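Local coordinates for nourseothricin acetyltransferase (Streptomyces noursei, PDB 5C82), which probably transfers an acetyl group from acetyl-CoA to the antibiotic nourseothricin, and in this way is expected to confer resistance to it, at residues A[91-97]-A[108-114]; A[9-13]-A[117-122]; A[143-149]-A[180-186]. The protein carries 1 engineered substitution. All coordinates share one frame; numbering follows the deposited sequence.

The three contacts sample one mixed sheet at different depths. Interactions 1 and 3 are antiparallel strand pairs tied by ladders of backbone bonds; interaction 1 is partly buried, interaction 3 buried, and they join where strands 105-113 and 141-147 run side by side. Interaction 2 lies at the surface, where the N-terminal segment 9-13 meets segment 117-122, and depends on a tyrosine ring rather than on backbone pairing. It touches interaction 1 through Ala92 and Val113 but lies about 23 Å, centre to centre, from interaction 3. Polar side chains accordingly play different parts: a carboxylate at a ring edge, a tyrosine-histidine bond, and bonds that close the end of a ladder.

Interaction 1: residues A[91-97]-A[108-114]; sequences LAGFVVV and VEDIEVA
Phe94 and Glu112 form an antiparallel hydrogen-bonded pair, Phe94 N reaching Glu112 O at 3.0 Å while Glu112 N returns a bond to Phe94 O. The two strand segments run almost exactly antiparallel, at 177°, with Val96 N to Asp110 O (2.8 Å) and Ala114 N to Ala92 O continuing the ladder on either side of that pair.

The phenylalanine side chain can be followed outward. From CB, a first torsion of 68° sets CG between the backbone N and the carbonyl carbon, which turns the ring over the neighbouring strand. Phe94 CE1 then meets Glu112 CB at 3.9 Å, alongside a glutamate that points the same way. On the other flank Phe94 CE2 comes to 3.4 Å from Asp110 OD2, which sits at the ring edge, near its plane. At the tip, Phe94 CZ is near both acidic groups, 3.6 Å from Asp110 OD2 and slightly farther from Glu112 OE1. The planes of ring and aspartate carboxylate are 76° apart; lying near the ring plane, the oxygen faces the rim of hydrogens, which are slightly positive, rather than the pi cloud. Ile23 of helix 20-25 also packs on Phe94.

The opposite sheet face is apolar. Val95 CG2 touches both Val108 CG1 (3.6 Å) and Ile111 CB (3.8 Å), and Leu126 of helix 122-137 packs against the same valine.

The regular pairing breaks near Val96. Glu109 and Asp110 both face it, a classic beta bulge, and Val96 O receives only weak bonds from their amides. A tartrate, probably from the crystallisation liquor, lies near Val113. A hairpin whose second strand carries a bulge, backed by a helix, is consistent with the bulged strand at the centre of the GNAT fold, which typically borders the acetyl-CoA site.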
loop_
_atom_site.group_PDB
_atom_site.type_symbol
_atom_site.label_atom_id
_atom_site.label_comp_id
_atom_site.label_asym_id
_atom_site.label_seq_id
_atom_site.Cartn_x
_atom_site.Cartn_y
_atom_site.Cartn_z
ATOM N N LEU A 91 -29.198 5.057 -7.859
ATOM C CA LEU A 91 -28.108 4.422 -7.153
ATOM C C LEU A 91 -27.814 5.191 -5.873
ATOM O O LEU A 91 -27.568 6.390 -5.911
ATOM C CB LEU A 91 -26.886 4.308 -8.046
ATOM C CG LEU A 91 -25.726 3.486 -7.480
ATOM C CD1 LEU A 91 -26.107 2.028 -7.285
ATOM C CD2 LEU A 91 -24.549 3.601 -8.356
ATOM N N ALA A 92 -27.930 4.514 -4.736
ATOM C CA ALA A 92 -27.708 5.119 -3.428
ATOM C C ALA A 92 -26.251 4.951 -3.053
ATOM O O ALA A 92 -25.707 5.769 -2.290
ATOM C CB ALA A 92 -28.595 4.461 -2.382
ATOM N N GLY A 93 -25.627 3.898 -3.588
ATOM C CA GLY A 93 -24.243 3.614 -3.267
ATOM C C GLY A 93 -23.703 2.333 -3.842
ATOM O O GLY A 93 -24.463 1.507 -4.353
ATOM N N PHE A 94 -22.365 2.186 -3.780
ATOM C CA PHE A 94 -21.667 0.992 -4.261
ATOM C C PHE A 94 -20.413 0.723 -3.454
ATOM O O PHE A 94 -19.880 1.622 -2.800
ATOM C CB PHE A 94 -21.341 1.093 -5.783
ATOM C CG PHE A 94 -20.319 2.149 -6.139
ATOM C CD1 PHE A 94 -20.711 3.456 -6.407
ATOM C CD2 PHE A 94 -18.961 1.836 -6.201
ATOM C CE1 PHE A 94 -19.766 4.439 -6.708
ATOM C CE2 PHE A 94 -18.010 2.824 -6.491
ATOM C CZ PHE A 94 -18.418 4.119 -6.747
ATOM N N VAL A 95 -19.910 -0.491 -3.542
ATOM C CA VAL A 95 -18.644 -0.899 -2.906
ATOM C C VAL A 95 -17.940 -1.848 -3.884
ATOM O O VAL A 95 -18.569 -2.754 -4.447
ATOM C CB VAL A 95 -18.799 -1.493 -1.460
ATOM C CG1 VAL A 95 -19.563 -2.817 -1.448
ATOM C CG2 VAL A 95 -17.444 -1.653 -0.772
ATOM N N VAL A 96 -16.663 -1.597 -4.125
ATOM C CA VAL A 96 -15.851 -2.427 -5.000
ATOM C C VAL A 96 -14.872 -3.101 -4.061
ATOM O O VAL A 96 -14.227 -2.428 -3.245
ATOM C CB VAL A 96 -15.132 -1.624 -6.136
ATOM C CG1 VAL A 96 -14.361 -2.559 -7.077
ATOM C CG2 VAL A 96 -16.114 -0.754 -6.920
ATOM N N VAL A 97 -14.787 -4.427 -4.160
ATOM C CA VAL A 97 -13.903 -5.253 -3.351
ATOM C C VAL A 97 -13.014 -6.105 -4.233
ATOM O O VAL A 97 -13.393 -6.469 -5.355
ATOM C CB VAL A 97 -14.628 -6.076 -2.241
ATOM C CG1 VAL A 97 -15.459 -5.172 -1.329
ATOM C CG2 VAL A 97 -15.478 -7.226 -2.804
ATOM N N VAL A 108 -11.074 -3.094 0.194
ATOM C CA VAL A 108 -12.252 -2.314 -0.180
ATOM C C VAL A 108 -11.643 -1.252 -1.092
ATOM O O VAL A 108 -11.026 -0.302 -0.597
ATOM C CB VAL A 108 -12.993 -1.713 1.059
ATOM C CG1 VAL A 108 -14.198 -0.887 0.624
ATOM C CG2 VAL A 108 -13.411 -2.807 2.051
ATOM N N GLU A 109 -11.682 -1.487 -2.409
ATOM C CA GLU A 109 -11.056 -0.586 -3.399
ATOM C C GLU A 109 -11.711 0.778 -3.423
ATOM O O GLU A 109 -11.033 1.802 -3.489
ATOM C CB GLU A 109 -11.106 -1.185 -4.811
ATOM C CG GLU A 109 -10.540 -2.584 -4.929
ATOM C CD GLU A 109 -9.083 -2.673 -5.335
ATOM O OE1 GLU A 109 -8.274 -1.836 -4.872
ATOM O OE2 GLU A 109 -8.743 -3.622 -6.077
ATOM N N ASP A 110 -13.036 0.790 -3.344
ATOM C CA ASP A 110 -13.821 2.002 -3.418
ATOM C C ASP A 110 -15.123 1.749 -2.721
ATOM O O ASP A 110 -15.644 0.654 -2.815
ATOM C CB ASP A 110 -14.073 2.319 -4.915
ATOM C CG ASP A 110 -14.370 3.774 -5.264
ATOM O OD1 ASP A 110 -14.139 4.657 -4.404
ATOM O OD2 ASP A 110 -14.829 4.028 -6.396
ATOM N N ILE A 111 -15.645 2.748 -2.014
ATOM C CA ILE A 111 -16.972 2.722 -1.380
ATOM C C ILE A 111 -17.509 4.148 -1.438
ATOM O O ILE A 111 -16.798 5.077 -1.057
ATOM C CB ILE A 111 -17.039 2.059 0.032
ATOM C CG1 ILE A 111 -18.503 2.058 0.582
ATOM C CG2 ILE A 111 -16.009 2.675 1.026
ATOM C CD1 ILE A 111 -18.761 1.251 1.875
ATOM N N GLU A 112 -18.704 4.333 -1.997
ATOM C CA GLU A 112 -19.316 5.652 -2.119
ATOM C C GLU A 112 -20.812 5.613 -1.963
ATOM O O GLU A 112 -21.461 4.691 -2.449
ATOM C CB GLU A 112 -18.894 6.355 -3.419
ATOM C CG GLU A 112 -17.760 7.350 -3.202
ATOM C CD GLU A 112 -16.693 7.360 -4.276
ATOM O OE1 GLU A 112 -17.040 7.522 -5.471
ATOM O OE2 GLU A 112 -15.498 7.265 -3.913
ATOM N N VAL A 113 -21.347 6.581 -1.217
ATOM C CA VAL A 113 -22.763 6.724 -0.938
ATOM C C VAL A 113 -23.180 8.127 -1.430
ATOM O O VAL A 113 -22.446 9.084 -1.188
ATOM C CB VAL A 113 -23.071 6.465 0.573
ATOM C CG1 VAL A 113 -24.550 6.700 0.923
ATOM C CG2 VAL A 113 -22.659 5.058 0.981
ATOM N N ALA A 114 -24.325 8.237 -2.160
ATOM C CA ALA A 114 -24.857 9.517 -2.670
ATOM C C ALA A 114 -25.136 10.415 -1.464
ATOM O O ALA A 114 -25.602 9.899 -0.454
ATOM C CB ALA A 114 -26.114 9.297 -3.495
#

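Interaction 2: residues A[9-13]-A[117-122]; sequences AYRYR and HRGHGV
Tyr10 OH and His117 ND1 are joined by a hydrogen bond of 2.7 Å, and either atom could be its donor. The bond lies near the plane of both rings at once: ND1 sits at the edge of the phenol, and the hydroxyl oxygen sits at the edge of the imidazole. Since the ring planes are turned 76° from each other, the bond lies close to the line where they intersect. The Tyr10 hydroxyl, OH, also meets His120 CB, 3.5 Å away, in a van der Waals contact.

Val122 approaches the phenol from above. Its CG2 methyl lies 3.5 Å from the centroid of the Tyr10 ring and 22° off the ring normal, a CH-pi contact displaced toward CE2 and CZ. With CG beside the backbone N of Tyr10 (chi1 -56°), the ring extends toward the turn and presents this face to the valine; Ala9 CB lies more distantly over the opposite face. Tyr12 makes a lighter contact, its OH 4.1 Å from Val122 CA, while the Tyr12 side chain also packs against Ala125 and Leu129 of helix 122-137.

The partner segment opens with a type II turn, His117 to His120, with a weak backbone bond from His120 N to His117 O. Gly121 follows as the N-cap of helix 122-137. Arg118 does not touch segment 9-13; its guanidinium bonds Val113 O and Ser29 O. The sequence from Arg118 onward fits the R/Q-x-x-G-x-G/A motif of GNAT enzymes, whose loop usually binds the pyrophosphate of acetyl-CoA.

A hydroxyl and a neutral imidazole can each donate or accept, so the tyrosine-histidine bond is compatible with either proton arrangement, while the methyl-on-ring packing is independent of it.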
loop_
_atom_site.group_PDB
_atom_site.type_symbol
_atom_site.label_atom_id
_atom_site.label_comp_id
_atom_site.label_asym_id
_atom_site.label_seq_id
_atom_site.Cartn_x
_atom_site.Cartn_y
_atom_site.Cartn_z
ATOM N N ALA A 9 -35.149 0.457 3.443
ATOM C CA ALA A 9 -35.485 1.305 2.273
ATOM C C ALA A 9 -34.638 1.055 0.994
ATOM O O ALA A 9 -34.906 1.683 -0.047
ATOM C CB ALA A 9 -35.457 2.788 2.641
ATOM N N TYR A 10 -33.668 0.123 1.044
ATOM C CA TYR A 10 -32.818 -0.119 -0.119
ATOM C C TYR A 10 -32.839 -1.560 -0.628
ATOM O O TYR A 10 -33.260 -2.478 0.092
ATOM C CB TYR A 10 -31.373 0.347 0.154
ATOM C CG TYR A 10 -31.277 1.805 0.558
ATOM C CD1 TYR A 10 -31.306 2.816 -0.395
ATOM C CD2 TYR A 10 -31.194 2.174 1.900
ATOM C CE1 TYR A 10 -31.276 4.160 -0.028
ATOM C CE2 TYR A 10 -31.180 3.516 2.281
ATOM C CZ TYR A 10 -31.186 4.505 1.310
ATOM O OH TYR A 10 -31.108 5.822 1.677
ATOM N N ARG A 11 -32.397 -1.746 -1.888
ATOM C CA ARG A 11 -32.264 -3.063 -2.524
ATOM C C ARG A 11 -30.804 -3.233 -2.790
ATOM O O ARG A 11 -30.132 -2.257 -3.108
ATOM C CB ARG A 11 -33.078 -3.170 -3.822
ATOM C CG ARG A 11 -34.583 -3.012 -3.582
ATOM C CD ARG A 11 -35.356 -2.894 -4.887
ATOM N NE ARG A 11 -36.801 -2.798 -4.642
ATOM C CZ ARG A 11 -37.593 -3.842 -4.426
ATOM N NH1 ARG A 11 -37.098 -5.080 -4.449
ATOM N NH2 ARG A 11 -38.887 -3.665 -4.210
ATOM N N TYR A 12 -30.293 -4.449 -2.629
ATOM C CA TYR A 12 -28.867 -4.705 -2.776
ATOM C C TYR A 12 -28.642 -5.877 -3.676
ATOM O O TYR A 12 -29.378 -6.847 -3.598
ATOM C CB TYR A 12 -28.233 -5.004 -1.408
ATOM C CG TYR A 12 -28.401 -3.900 -0.396
ATOM C CD1 TYR A 12 -29.509 -3.864 0.450
ATOM C CD2 TYR A 12 -27.423 -2.919 -0.236
ATOM C CE1 TYR A 12 -29.666 -2.847 1.390
ATOM C CE2 TYR A 12 -27.581 -1.886 0.685
ATOM C CZ TYR A 12 -28.711 -1.846 1.483
ATOM O OH TYR A 12 -28.841 -0.830 2.388
ATOM N N ARG A 13 -27.607 -5.799 -4.515
ATOM C CA ARG A 13 -27.226 -6.874 -5.424
ATOM C C ARG A 13 -25.793 -6.715 -5.934
ATOM O O ARG A 13 -25.141 -5.691 -5.719
ATOM C CB ARG A 13 -28.205 -6.980 -6.629
ATOM C CG ARG A 13 -28.414 -5.707 -7.442
ATOM C CD ARG A 13 -29.116 -6.034 -8.761
ATOM N NE ARG A 13 -29.476 -4.839 -9.531
ATOM C CZ ARG A 13 -28.624 -4.137 -10.275
ATOM N NH1 ARG A 13 -27.355 -4.508 -10.374
ATOM N NH2 ARG A 13 -29.039 -3.068 -10.938
ATOM N N HIS A 117 -28.177 10.073 0.735
ATOM C CA HIS A 117 -28.304 8.749 1.346
ATOM C C HIS A 117 -27.319 8.539 2.475
ATOM O O HIS A 117 -27.367 7.508 3.154
ATOM C CB HIS A 117 -28.193 7.661 0.267
ATOM C CG HIS A 117 -29.266 7.781 -0.768
ATOM N ND1 HIS A 117 -30.574 7.396 -0.503
ATOM C CD2 HIS A 117 -29.204 8.281 -2.023
ATOM C CE1 HIS A 117 -31.254 7.651 -1.607
ATOM N NE2 HIS A 117 -30.473 8.185 -2.550
ATOM N N ARG A 118 -26.433 9.529 2.701
ATOM C CA ARG A 118 -25.451 9.442 3.779
ATOM C C ARG A 118 -26.120 9.507 5.163
ATOM O O ARG A 118 -27.022 10.319 5.387
ATOM C CB ARG A 118 -24.329 10.467 3.597
ATOM C CG ARG A 118 -23.359 10.011 2.519
ATOM C CD ARG A 118 -22.274 11.012 2.231
ATOM N NE ARG A 118 -21.924 10.946 0.818
ATOM C CZ ARG A 118 -21.134 11.801 0.184
ATOM N NH1 ARG A 118 -20.557 12.801 0.844
ATOM N NH2 ARG A 118 -20.911 11.664 -1.115
ATOM N N GLY A 119 -25.721 8.588 6.035
ATOM C CA GLY A 119 -26.300 8.458 7.363
ATOM C C GLY A 119 -27.661 7.787 7.353
ATOM O O GLY A 119 -28.471 8.036 8.254
ATOM N N HIS A 120 -27.933 6.930 6.330
ATOM C CA HIS A 120 -29.178 6.155 6.229
ATOM C C HIS A 120 -28.934 4.636 6.321
ATOM O O HIS A 120 -29.845 3.855 6.039
ATOM C CB HIS A 120 -29.968 6.499 4.957
ATOM C CG HIS A 120 -30.793 7.741 5.076
ATOM N ND1 HIS A 120 -30.535 8.851 4.293
ATOM C CD2 HIS A 120 -31.844 8.012 5.888
ATOM C CE1 HIS A 120 -31.430 9.757 4.650
ATOM N NE2 HIS A 120 -32.237 9.299 5.609
ATOM N N GLY A 121 -27.709 4.242 6.681
ATOM C CA GLY A 121 -27.320 2.836 6.812
ATOM C C GLY A 121 -26.828 2.127 5.557
ATOM O O GLY A 121 -26.493 0.945 5.636
ATOM N N VAL A 122 -26.747 2.836 4.398
ATOM C CA VAL A 122 -26.304 2.304 3.086
ATOM C C VAL A 122 -24.843 1.839 3.160
ATOM O O VAL A 122 -24.538 0.728 2.722
ATOM C CB VAL A 122 -26.483 3.322 1.917
ATOM C CG1 VAL A 122 -26.085 2.718 0.572
ATOM C CG2 VAL A 122 -27.883 3.882 1.852
#

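Interaction 3: residues A[143-149]-A[180-186]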
loop_
_atom_site.group_PDB
_atom_site.type_symbol
_atom_site.label_atom_id
_atom_site.label_comp_id
_atom_site.label_asym_id
_atom_site.label_seq_id
_atom_site.Cartn_x
_atom_site.Cartn_y
_atom_site.Cartn_z
ATOM N N TRP A 143 -9.599 -4.454 4.523
ATOM C CA TRP A 143 -8.657 -3.348 4.486
ATOM C C TRP A 143 -9.177 -2.234 3.611
ATOM O O TRP A 143 -9.809 -2.503 2.597
ATOM C CB TRP A 143 -7.306 -3.870 3.947
ATOM C CG TRP A 143 -6.194 -2.865 3.851
ATOM C CD1 TRP A 143 -5.234 -2.616 4.788
ATOM C CD2 TRP A 143 -5.902 -2.002 2.736
ATOM N NE1 TRP A 143 -4.347 -1.668 4.318
ATOM C CE2 TRP A 143 -4.744 -1.261 3.070
ATOM C CE3 TRP A 143 -6.533 -1.748 1.500
ATOM C CZ2 TRP A 143 -4.161 -0.341 2.184
ATOM C CZ3 TRP A 143 -5.960 -0.827 0.627
ATOM C CH2 TRP A 143 -4.770 -0.162 0.956
ATOM N N LEU A 144 -8.856 -0.982 3.964
ATOM C CA LEU A 144 -9.240 0.133 3.097
ATOM C C LEU A 144 -8.244 1.276 3.184
ATOM O O LEU A 144 -7.479 1.398 4.143
ATOM C CB LEU A 144 -10.699 0.615 3.342
ATOM C CG LEU A 144 -11.024 1.211 4.727
ATOM C CD1 LEU A 144 -10.669 2.732 4.787
ATOM C CD2 LEU A 144 -12.485 0.988 5.071
ATOM N N GLU A 145 -8.306 2.131 2.184
ATOM C CA GLU A 145 -7.538 3.345 2.062
ATOM C C GLU A 145 -8.552 4.470 2.111
ATOM O O GLU A 145 -9.651 4.325 1.572
ATOM C CB GLU A 145 -6.814 3.335 0.725
ATOM C CG GLU A 145 -5.871 4.501 0.519
ATOM C CD GLU A 145 -6.481 5.537 -0.392
ATOM O OE1 GLU A 145 -6.438 5.353 -1.631
ATOM O OE2 GLU A 145 -7.046 6.515 0.144
ATOM N N VAL A 146 -8.192 5.588 2.783
ATOM C CA VAL A 146 -9.019 6.784 2.895
ATOM C C VAL A 146 -8.123 8.032 2.997
ATOM O O VAL A 146 -7.133 8.028 3.741
ATOM C CB VAL A 146 -10.094 6.689 4.018
ATOM C CG1 VAL A 146 -9.484 6.466 5.407
ATOM C CG2 VAL A 146 -11.026 7.903 4.005
ATOM N N THR A 147 -8.442 9.083 2.217
ATOM C CA THR A 147 -7.683 10.326 2.300
ATOM C C THR A 147 -7.855 10.931 3.694
ATOM O O THR A 147 -8.946 10.872 4.270
ATOM C CB THR A 147 -8.020 11.310 1.171
ATOM O OG1 THR A 147 -7.290 12.505 1.434
ATOM C CG2 THR A 147 -9.531 11.655 1.089
ATOM N N ASN A 148 -6.759 11.482 4.235
ATOM C CA ASN A 148 -6.700 12.121 5.545
ATOM C C ASN A 148 -7.707 13.301 5.681
ATOM O O ASN A 148 -8.119 13.646 6.796
ATOM C CB ASN A 148 -5.255 12.589 5.821
ATOM C CG ASN A 148 -4.896 13.793 4.996
ATOM O OD1 ASN A 148 -4.855 13.734 3.774
ATOM N ND2 ASN A 148 -4.807 14.947 5.632
ATOM N N VAL A 149 -8.073 13.925 4.555
ATOM C CA VAL A 149 -9.030 15.039 4.567
ATOM C C VAL A 149 -10.469 14.554 4.738
ATOM O O VAL A 149 -11.331 15.353 5.129
ATOM C CB VAL A 149 -8.876 16.020 3.386
ATOM C CG1 VAL A 149 -7.506 16.711 3.426
ATOM C CG2 VAL A 149 -9.148 15.356 2.035
ATOM N N GLU A 180 -2.463 15.650 0.336
ATOM C CA GLU A 180 -3.216 14.695 1.145
ATOM C C GLU A 180 -2.370 13.434 1.364
ATOM O O GLU A 180 -1.419 13.183 0.619
ATOM C CB GLU A 180 -4.550 14.332 0.478
ATOM C CG GLU A 180 -5.491 15.515 0.296
ATOM C CD GLU A 180 -6.614 15.283 -0.696
ATOM O OE1 GLU A 180 -7.191 14.171 -0.717
ATOM O OE2 GLU A 180 -6.932 16.235 -1.444
ATOM N N GLN A 181 -2.691 12.645 2.400
ATOM C CA GLN A 181 -1.942 11.406 2.672
ATOM C C GLN A 181 -2.939 10.264 2.646
ATOM O O GLN A 181 -4.118 10.456 3.006
ATOM C CB GLN A 181 -1.218 11.460 4.038
ATOM C CG GLN A 181 -0.151 12.601 4.174
ATOM C CD GLN A 181 -0.762 13.977 4.294
ATOM O OE1 GLN A 181 -1.699 14.208 5.086
ATOM N NE2 GLN A 181 -0.330 14.893 3.433
ATOM N N ALA A 182 -2.492 9.087 2.207
ATOM C CA ALA A 182 -3.401 7.938 2.217
ATOM C C ALA A 182 -3.394 7.317 3.626
ATOM O O ALA A 182 -2.339 7.109 4.188
ATOM C CB ALA A 182 -2.967 6.918 1.175
ATOM N N LEU A 183 -4.550 7.107 4.223
ATOM C CA LEU A 183 -4.615 6.470 5.536
ATOM C C LEU A 183 -5.157 5.070 5.341
ATOM O O LEU A 183 -6.107 4.862 4.559
ATOM C CB LEU A 183 -5.468 7.249 6.552
ATOM C CG LEU A 183 -5.126 8.725 6.825
ATOM C CD1 LEU A 183 -6.069 9.285 7.874
ATOM C CD2 LEU A 183 -3.618 8.944 7.230
ATOM N N TYR A 184 -4.537 4.110 6.033
ATOM C CA TYR A 184 -4.901 2.705 5.931
ATOM C C TYR A 184 -5.622 2.214 7.171
ATOM O O TYR A 184 -5.210 2.527 8.284
ATOM C CB TYR A 184 -3.665 1.856 5.590
ATOM C CG TYR A 184 -2.993 2.248 4.282
ATOM C CD1 TYR A 184 -3.740 2.699 3.199
ATOM C CD2 TYR A 184 -1.626 2.050 4.089
ATOM C CE1 TYR A 184 -3.139 3.002 1.983
ATOM C CE2 TYR A 184 -1.014 2.365 2.876
ATOM C CZ TYR A 184 -1.775 2.853 1.832
ATOM O OH TYR A 184 -1.208 3.141 0.615
HETATM N N MSE A 185 -6.774 1.531 6.976
HETATM C CA MSE A 185 -7.558 1.012 8.102
HETATM C C MSE A 185 -7.923 -0.433 7.868
HETATM O O MSE A 185 -8.184 -0.844 6.734
HETATM C CB MSE A 185 -8.813 1.871 8.385
HETATM C CG MSE A 185 -8.513 3.375 8.579
HETATM SE SE MSE A 185 -10.090 4.402 8.976
HETATM C CE MSE A 185 -10.363 3.838 10.917
ATOM N N SER A 186 -7.914 -1.219 8.931
ATOM C CA SER A 186 -8.237 -2.621 8.796
ATOM C C SER A 186 -9.178 -3.093 9.884
ATOM O O SER A 186 -9.292 -2.470 10.941
ATOM C CB SER A 186 -6.979 -3.483 8.769
ATOM O OG SER A 186 -6.305 -3.419 10.015
#
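From Trp143 to Thr147 the chain pairs antiparallel with Ala182 to Ser186, Leu144 and Met185 exchanging two backbone bonds of 2.9 Å (Leu144 N to Met185 O, Met185 N to Leu144 O) and Val146 and Leu183 exchanging two more.

Where the strands end, side-chain bonds and one further backbone bond prolong the ladder. The first torsion of Asn148, 73°, brings OD1 back to Gln181 N at 2.8 Å, with that amide above the plane of the side-chain carbonyl, while Asn148 N bonds Gln181 O. Thr147 OG1 gives its hydrogen to Glu180 OE1 on the anti side of the carboxylate, 2.7 Å away. At the other end Trp143 CZ2 rests over one face of the Tyr184 ring, 3.2 Å from Tyr184 CD1, the two rings inclined at 43°; Glu145 CG meets the edge of the same tyrosine. On the reverse face Val146 CG1 touches the selenium of Met185, a selenomethionine, at 4.2 Å.

Helix 151-158 packs on that reverse face through Ile154 and Tyr157. Strand 163-168 flanks 182-188, strand 105-113 flanks 141-147, and Tyr184 packs against Tyr184 of the second subunit.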